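Local coordinates for protein cytochrome c-554 (PDB 1FT5) that accepts electrons directly from hydroxylamine oxidoreductase during ammonia oxidation, serving as a periplasmic electron carrier with four covalently bound hemes, at residues A[30-33]-A[34-37]; A[129-132]-A[133-137]. One frame throughout, in Å; residues are numbered along the deposited sequence.

Contact 1: residues A[30-33]-A[34-37]. With HEM (protoporphyrin IX containing Fe), chain H; PO4 (phosphate ion), chain D.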
loop_
_atom_site.group_PDB
_atom_site.type_symbol
_atom_site.label_atom_id
_atom_site.label_comp_id
_atom_site.label_asym_id
_atom_site.label_seq_id
_atom_site.Cartn_x
_atom_site.Cartn_y
_atom_site.Cartn_z
ATOM N N ALA A 30 6.692 -1.951 8.502
ATOM C CA ALA A 30 6.583 -3.416 8.369
ATOM C C ALA A 30 7.850 -4.192 8.393
ATOM O O ALA A 30 7.845 -5.357 8.885
ATOM C CB ALA A 30 5.813 -3.775 7.121
ATOM N N MET A 31 8.927 -3.631 7.853
ATOM C CA MET A 31 10.165 -4.415 7.893
ATOM C C MET A 31 10.734 -4.438 9.300
ATOM O O MET A 31 11.501 -5.344 9.648
ATOM C CB MET A 31 11.155 -3.812 6.883
ATOM C CG MET A 31 12.558 -4.448 6.837
ATOM S SD MET A 31 12.486 -6.227 6.400
ATOM C CE MET A 31 12.068 -6.172 4.715
ATOM N N GLU A 32 10.389 -3.458 10.138
ATOM C CA GLU A 32 10.940 -3.468 11.495
ATOM C C GLU A 32 10.452 -4.713 12.279
ATOM O O GLU A 32 11.182 -5.287 13.126
ATOM C CB GLU A 32 10.498 -2.224 12.270
ATOM C CG GLU A 32 10.947 -0.933 11.648
ATOM C CD GLU A 32 12.457 -0.739 11.585
ATOM O OE1 GLU A 32 12.951 -0.162 10.593
ATOM O OE2 GLU A 32 13.163 -1.123 12.534
ATOM N N SER A 33 9.259 -5.166 11.938
ATOM C CA SER A 33 8.649 -6.321 12.576
ATOM C C SER A 33 9.408 -7.590 12.284
ATOM O O SER A 33 9.281 -8.539 13.045
ATOM C CB SER A 33 7.217 -6.501 12.137
ATOM O OG SER A 33 6.423 -5.427 12.641
ATOM N N LEU A 34 10.133 -7.603 11.173
ATOM C CA LEU A 34 10.893 -8.809 10.786
ATOM C C LEU A 34 12.246 -8.867 11.479
ATOM O O LEU A 34 12.979 -9.851 11.314
ATOM C CB LEU A 34 11.072 -8.888 9.250
ATOM C CG LEU A 34 9.760 -8.872 8.434
ATOM C CD1 LEU A 34 10.025 -9.228 6.997
ATOM C CD2 LEU A 34 8.749 -9.899 9.016
ATOM N N LYS A 35 12.598 -7.807 12.230
ATOM C CA LYS A 35 13.903 -7.764 12.905
ATOM C C LYS A 35 13.882 -8.523 14.181
ATOM O O LYS A 35 12.890 -8.666 14.825
ATOM C CB LYS A 35 14.288 -6.284 13.186
ATOM C CG LYS A 35 14.607 -5.539 11.921
ATOM C CD LYS A 35 14.899 -4.063 12.241
ATOM C CE LYS A 35 15.077 -3.274 11.000
ATOM N NZ LYS A 35 15.570 -1.899 11.418
ATOM N N PRO A 36 15.072 -9.042 14.577
ATOM C CA PRO A 36 15.153 -9.796 15.815
ATOM C C PRO A 36 14.726 -9.001 17.033
ATOM O O PRO A 36 15.069 -7.811 17.152
ATOM C CB PRO A 36 16.646 -10.181 15.921
ATOM C CG PRO A 36 17.333 -9.640 14.724
ATOM C CD PRO A 36 16.351 -8.878 13.867
ATOM N N ASN A 37 14.003 -9.635 17.931
ATOM C CA ASN A 37 13.594 -9.008 19.168
ATOM C C ASN A 37 12.572 -7.875 19.084
ATOM O O ASN A 37 12.352 -7.177 20.059
ATOM C CB ASN A 37 14.870 -8.576 19.901
ATOM C CG ASN A 37 15.786 -9.761 20.174
ATOM O OD1 ASN A 37 15.418 -10.674 20.900
ATOM N ND2 ASN A 37 16.953 -9.764 19.566
HETATM C CHA HEM H . -1.141 -3.865 8.894
HETATM C CHB HEM H . -5.179 -2.613 6.519
HETATM C CHC HEM H . -2.830 -3.507 2.339
HETATM C CHD HEM H . 0.615 -5.832 4.892
HETATM C C1A HEM H . -2.401 -3.367 8.593
HETATM C C2A HEM H . -3.339 -2.888 9.580
HETATM C C3A HEM H . -4.483 -2.598 8.913
HETATM C C4A HEM H . -4.240 -2.844 7.521
HETATM C CMA HEM H . -5.836 -2.103 9.512
HETATM C CAA HEM H . -3.130 -2.784 11.025
HETATM C CBA HEM H . -2.544 -1.460 11.403
HETATM C CGA HEM H . -2.229 -1.267 12.879
HETATM O O1A HEM H . -2.406 -2.225 13.700
HETATM O O2A HEM H . -1.788 -0.171 13.212
HETATM C C1B HEM H . -4.904 -2.790 5.145
HETATM C C2B HEM H . -5.787 -2.422 4.080
HETATM C C3B HEM H . -5.074 -2.562 2.883
HETATM C C4B HEM H . -3.761 -3.081 3.268
HETATM C CMB HEM H . -7.262 -1.963 4.264
HETATM C CAB HEM H . -5.521 -2.306 1.466
HETATM C CBB HEM H . -6.146 -0.932 1.272
HETATM C C1C HEM H . -1.710 -4.242 2.702
HETATM C C2C HEM H . -0.884 -4.835 1.702
HETATM C C3C HEM H . 0.042 -5.584 2.409
HETATM C C4C HEM H . -0.200 -5.348 3.819
HETATM C CMC HEM H . -1.069 -4.695 0.200
HETATM C CAC HEM H . 1.159 -6.541 1.879
HETATM C CBC HEM H . 2.158 -5.924 0.841
HETATM C C1D HEM H . 0.428 -5.454 6.238
HETATM C C2D HEM H . 1.336 -5.748 7.267
HETATM C C3D HEM H . 0.903 -5.133 8.374
HETATM C C4D HEM H . -0.316 -4.490 7.995
HETATM C CMD HEM H . 2.606 -6.620 7.130
HETATM C CAD HEM H . 1.667 -5.121 9.690
HETATM C CBD HEM H . 2.918 -4.241 9.761
HETATM C CGD HEM H . 3.685 -4.488 10.986
HETATM O O1D HEM H . 3.218 -4.156 12.065
HETATM O O2D HEM H . 4.770 -5.036 10.853
HETATM N NA HEM H . -2.970 -3.333 7.349
HETATM N NB HEM H . -3.637 -3.221 4.685
HETATM N NC HEM H . -1.298 -4.535 3.996
HETATM N ND HEM H . -0.599 -4.694 6.688
HETATM FE FE HEM H . -2.128 -3.922 5.686
HETATM P P PO4 D . 15.487 -1.419 7.517
HETATM O O1 PO4 D . 16.005 -2.541 6.565
HETATM O O2 PO4 D . 15.203 -0.149 6.684
HETATM O O3 PO4 D . 14.194 -1.892 8.218
HETATM O O4 PO4 D . 16.576 -1.072 8.599
#
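Two anions grip the ammonium group of Lys35: Glu32 OE2 lies 2.8 Å from Lys35 NZ in a salt bridge, and phosphate O4 accepts a hydrogen bond from Lys35 NZ at 3.1 Å. The lysine comes to the syn side of OE2 but 33° out of the carboxylate plane. Beyond CG it is extended, whereas the Glu32 chain bends at chi2 (-63°), and the two side chains run side by side in the same direction. The phosphate is probably from the crystallisation liquor. In the backbone of the same pair, Lys35 N bonds to Glu32 O at 3.0 Å, and Leu34 N bonds likewise to Met31 O; the three-residue spacing of both marks two successive tight turns. On another face, Met31 SD and Leu34 CD1 meet at 3.9 Å, their side chains crossing at about a right angle. Leu34 also packs on a second heme, probably heme 2, whose Cys60 lies close by. Ala30 O is hydrogen-bonded to His64, an axial ligand of heme 2. Ser33 OG donates a bond to propionate atom O2D of heme 4 whose very short length, 2.5 Å, should be read with caution; Lys39 NZ is also hydrogen-bonded to this heme. This chemistry implies a turn divided by polarity: the opposite charges of Glu32 and Lys35 probably compensate one another, with the phosphate as a further anion beside the lysine, while Ser33 probably helps stabilise a negatively charged propionate.

Contact 2: residues A[129-132]-A[133-137]. With HEM (protoporphyrin IX containing Fe), chain H.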
loop_
_atom_site.group_PDB
_atom_site.type_symbol
_atom_site.label_atom_id
_atom_site.label_comp_id
_atom_site.label_asym_id
_atom_site.label_seq_id
_atom_site.Cartn_x
_atom_site.Cartn_y
_atom_site.Cartn_z
ATOM N N HIS A 129 -9.491 0.270 -6.622
ATOM C CA HIS A 129 -10.424 -0.626 -5.979
ATOM C C HIS A 129 -9.797 -1.192 -4.704
ATOM O O HIS A 129 -10.498 -1.352 -3.684
ATOM C CB HIS A 129 -10.751 -1.753 -6.952
ATOM C CG HIS A 129 -11.879 -2.624 -6.519
ATOM N ND1 HIS A 129 -11.700 -3.752 -5.736
ATOM C CD2 HIS A 129 -13.217 -2.510 -6.724
ATOM C CE1 HIS A 129 -12.881 -4.286 -5.475
ATOM N NE2 HIS A 129 -13.816 -3.550 -6.059
ATOM N N PHE A 130 -8.507 -1.524 -4.789
ATOM C CA PHE A 130 -7.707 -1.968 -3.639
ATOM C C PHE A 130 -7.931 -3.335 -2.953
ATOM O O PHE A 130 -6.965 -3.899 -2.437
ATOM C CB PHE A 130 -7.811 -0.936 -2.463
ATOM C CG PHE A 130 -7.530 0.501 -2.870
ATOM C CD1 PHE A 130 -8.596 1.417 -3.099
ATOM C CD2 PHE A 130 -6.244 0.921 -3.090
ATOM C CE1 PHE A 130 -8.335 2.735 -3.552
ATOM C CE2 PHE A 130 -5.973 2.252 -3.549
ATOM C CZ PHE A 130 -6.990 3.134 -3.773
ATOM N N GLU A 131 -9.159 -3.816 -2.950
ATOM C CA GLU A 131 -9.486 -5.020 -2.202
ATOM C C GLU A 131 -8.614 -6.211 -2.475
ATOM O O GLU A 131 -8.144 -6.818 -1.503
ATOM C CB GLU A 131 -10.949 -5.413 -2.361
ATOM C CG GLU A 131 -11.313 -6.450 -1.325
ATOM C CD GLU A 131 -12.801 -6.696 -1.192
ATOM O OE1 GLU A 131 -13.629 -6.044 -1.885
ATOM O OE2 GLU A 131 -13.138 -7.582 -0.365
ATOM N N GLU A 132 -8.379 -6.528 -3.752
ATOM C CA GLU A 132 -7.519 -7.678 -4.067
ATOM C C GLU A 132 -6.128 -7.474 -3.498
ATOM O O GLU A 132 -5.546 -8.405 -2.928
ATOM C CB GLU A 132 -7.436 -7.881 -5.595
ATOM C CG GLU A 132 -7.109 -9.302 -6.040
ATOM C CD GLU A 132 -8.125 -10.388 -5.560
ATOM O OE1 GLU A 132 -9.333 -10.089 -5.295
ATOM O OE2 GLU A 132 -7.693 -11.554 -5.455
ATOM N N ARG A 133 -5.554 -6.271 -3.654
ATOM C CA ARG A 133 -4.234 -6.038 -3.099
ATOM C C ARG A 133 -4.169 -6.201 -1.588
ATOM O O ARG A 133 -3.234 -6.830 -1.068
ATOM C CB ARG A 133 -3.662 -4.637 -3.494
ATOM C CG ARG A 133 -3.202 -4.625 -4.930
ATOM C CD ARG A 133 -2.608 -3.216 -5.336
ATOM N NE ARG A 133 -2.564 -3.184 -6.778
ATOM C CZ ARG A 133 -1.584 -3.739 -7.467
ATOM N NH1 ARG A 133 -0.607 -4.329 -6.763
ATOM N NH2 ARG A 133 -1.629 -3.774 -8.806
ATOM N N CYS A 134 -5.150 -5.663 -0.862
ATOM C CA CYS A 134 -5.089 -5.790 0.586
ATOM C C CYS A 134 -5.205 -7.259 0.971
ATOM O O CYS A 134 -4.488 -7.726 1.865
ATOM C CB CYS A 134 -6.219 -5.111 1.365
ATOM S SG CYS A 134 -6.724 -3.417 0.842
ATOM N N SER A 135 -6.064 -7.947 0.214
ATOM C CA SER A 135 -6.353 -9.368 0.494
ATOM C C SER A 135 -5.171 -10.252 0.266
ATOM O O SER A 135 -4.999 -11.247 1.015
ATOM C CB SER A 135 -7.485 -9.842 -0.396
ATOM O OG SER A 135 -8.677 -9.098 -0.094
ATOM N N ALA A 136 -4.370 -9.967 -0.750
ATOM C CA ALA A 136 -3.190 -10.790 -1.031
ATOM C C ALA A 136 -2.184 -10.848 0.127
ATOM O O ALA A 136 -1.369 -11.777 0.219
ATOM C CB ALA A 136 -2.520 -10.281 -2.299
ATOM N N CYS A 137 -2.231 -9.836 1.016
ATOM C CA CYS A 137 -1.379 -9.861 2.193
ATOM C C CYS A 137 -2.223 -10.302 3.436
ATOM O O CYS A 137 -1.810 -11.194 4.189
ATOM C CB CYS A 137 -0.795 -8.519 2.508
ATOM S SG CYS A 137 0.304 -8.017 1.159
HETATM C CHA HEM H . -1.141 -3.865 8.894
HETATM C CHB HEM H . -5.179 -2.613 6.519
HETATM C CHC HEM H . -2.830 -3.507 2.339
HETATM C CHD HEM H . 0.615 -5.832 4.892
HETATM C C1A HEM H . -2.401 -3.367 8.593
HETATM C C2A HEM H . -3.339 -2.888 9.580
HETATM C C3A HEM H . -4.483 -2.598 8.913
HETATM C C4A HEM H . -4.240 -2.844 7.521
HETATM C CMA HEM H . -5.836 -2.103 9.512
HETATM C CAA HEM H . -3.130 -2.784 11.025
HETATM C CBA HEM H . -2.544 -1.460 11.403
HETATM C CGA HEM H . -2.229 -1.267 12.879
HETATM O O1A HEM H . -2.406 -2.225 13.700
HETATM O O2A HEM H . -1.788 -0.171 13.212
HETATM C C1B HEM H . -4.904 -2.790 5.145
HETATM C C2B HEM H . -5.787 -2.422 4.080
HETATM C C3B HEM H . -5.074 -2.562 2.883
HETATM C C4B HEM H . -3.761 -3.081 3.268
HETATM C CMB HEM H . -7.262 -1.963 4.264
HETATM C CAB HEM H . -5.521 -2.306 1.466
HETATM C CBB HEM H . -6.146 -0.932 1.272
HETATM C C1C HEM H . -1.710 -4.242 2.702
HETATM C C2C HEM H . -0.884 -4.835 1.702
HETATM C C3C HEM H . 0.042 -5.584 2.409
HETATM C C4C HEM H . -0.200 -5.348 3.819
HETATM C CMC HEM H . -1.069 -4.695 0.200
HETATM C CAC HEM H . 1.159 -6.541 1.879
HETATM C CBC HEM H . 2.158 -5.924 0.841
HETATM C C1D HEM H . 0.428 -5.454 6.238
HETATM C C2D HEM H . 1.336 -5.748 7.267
HETATM C C3D HEM H . 0.903 -5.133 8.374
HETATM C C4D HEM H . -0.316 -4.490 7.995
HETATM C CMD HEM H . 2.606 -6.620 7.130
HETATM C CAD HEM H . 1.667 -5.121 9.690
HETATM C CBD HEM H . 2.918 -4.241 9.761
HETATM C CGD HEM H . 3.685 -4.488 10.986
HETATM O O1D HEM H . 3.218 -4.156 12.065
HETATM O O2D HEM H . 4.770 -5.036 10.853
HETATM N NA HEM H . -2.970 -3.333 7.349
HETATM N NB HEM H . -3.637 -3.221 4.685
HETATM N NC HEM H . -1.298 -4.535 3.996
HETATM N ND HEM H . -0.599 -4.694 6.688
HETATM FE FE HEM H . -2.128 -3.922 5.686
HETATM O O HOH W 1 -11.327 -8.753 1.149
#
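Cys134, which packs its SG 4.3 Å from Phe130 CB one turn earlier, carries a covalent link to heme 4: SG is bonded to vinyl-derived carbon CAB at 1.8 Å. A second thioether joins Cys137 SG to heme CAC at 1.9 Å, so one helical turn is fixed to the porphyrin at two places. With His138, an axial ligand of the same iron, this is the CXXCH motif of c-type hemes. Phe130 holds the N-cap position, and its carbonyl accepts a hydrogen bond from Cys134 N. The next carbonyl is doubly engaged: Glu131 O accepts from Ser135 N and, at 2.7 Å, from Ser135 OG. The hydroxyl lies beside its own backbone N (chi1 -63°), which folds OG back to that carbonyl, 41° above its plane. A water then donates to Glu131 OE2 at 2.6 Å. The same water donates to Ser135 OG at 2.9 Å, linking the two side chains. With an alanine here, Glu131 O is likely to keep only the amide of its two Ser135 donors, and the bridging water to lose one anchor, leaving the glutamate freer to turn. Around helix 131-138, Asp127 forms a salt bridge with Arg133 NE, Trp146 touches Ser135 and Ala136, and Phe168 of helix 168-171 packs against Phe130, Glu131 and Cys134.

In the fold
From the N terminus, the chain passes helix 16-22 and reaches contact 1 in the loop before helix 40-45. Roughly a hundred residues later it arrives at contact 2, at the start of helix 131-138. Each contact closes only a local turn, and the two stand in series, neither enclosing nor crossing the other. Their centres are 22 Å apart and their nearest atoms about 9 Å, so what connects them is heme 4: residues 30-33 meet a propionate, while residues 133-137 supply both thioethers. Each also reaches a further heme, contact 1 probably heme 2 through Leu34 and contact 2 probably heme 3, whose Cys91 and His92 lie beside Phe130, tying distant chain regions to neighbouring redox centres.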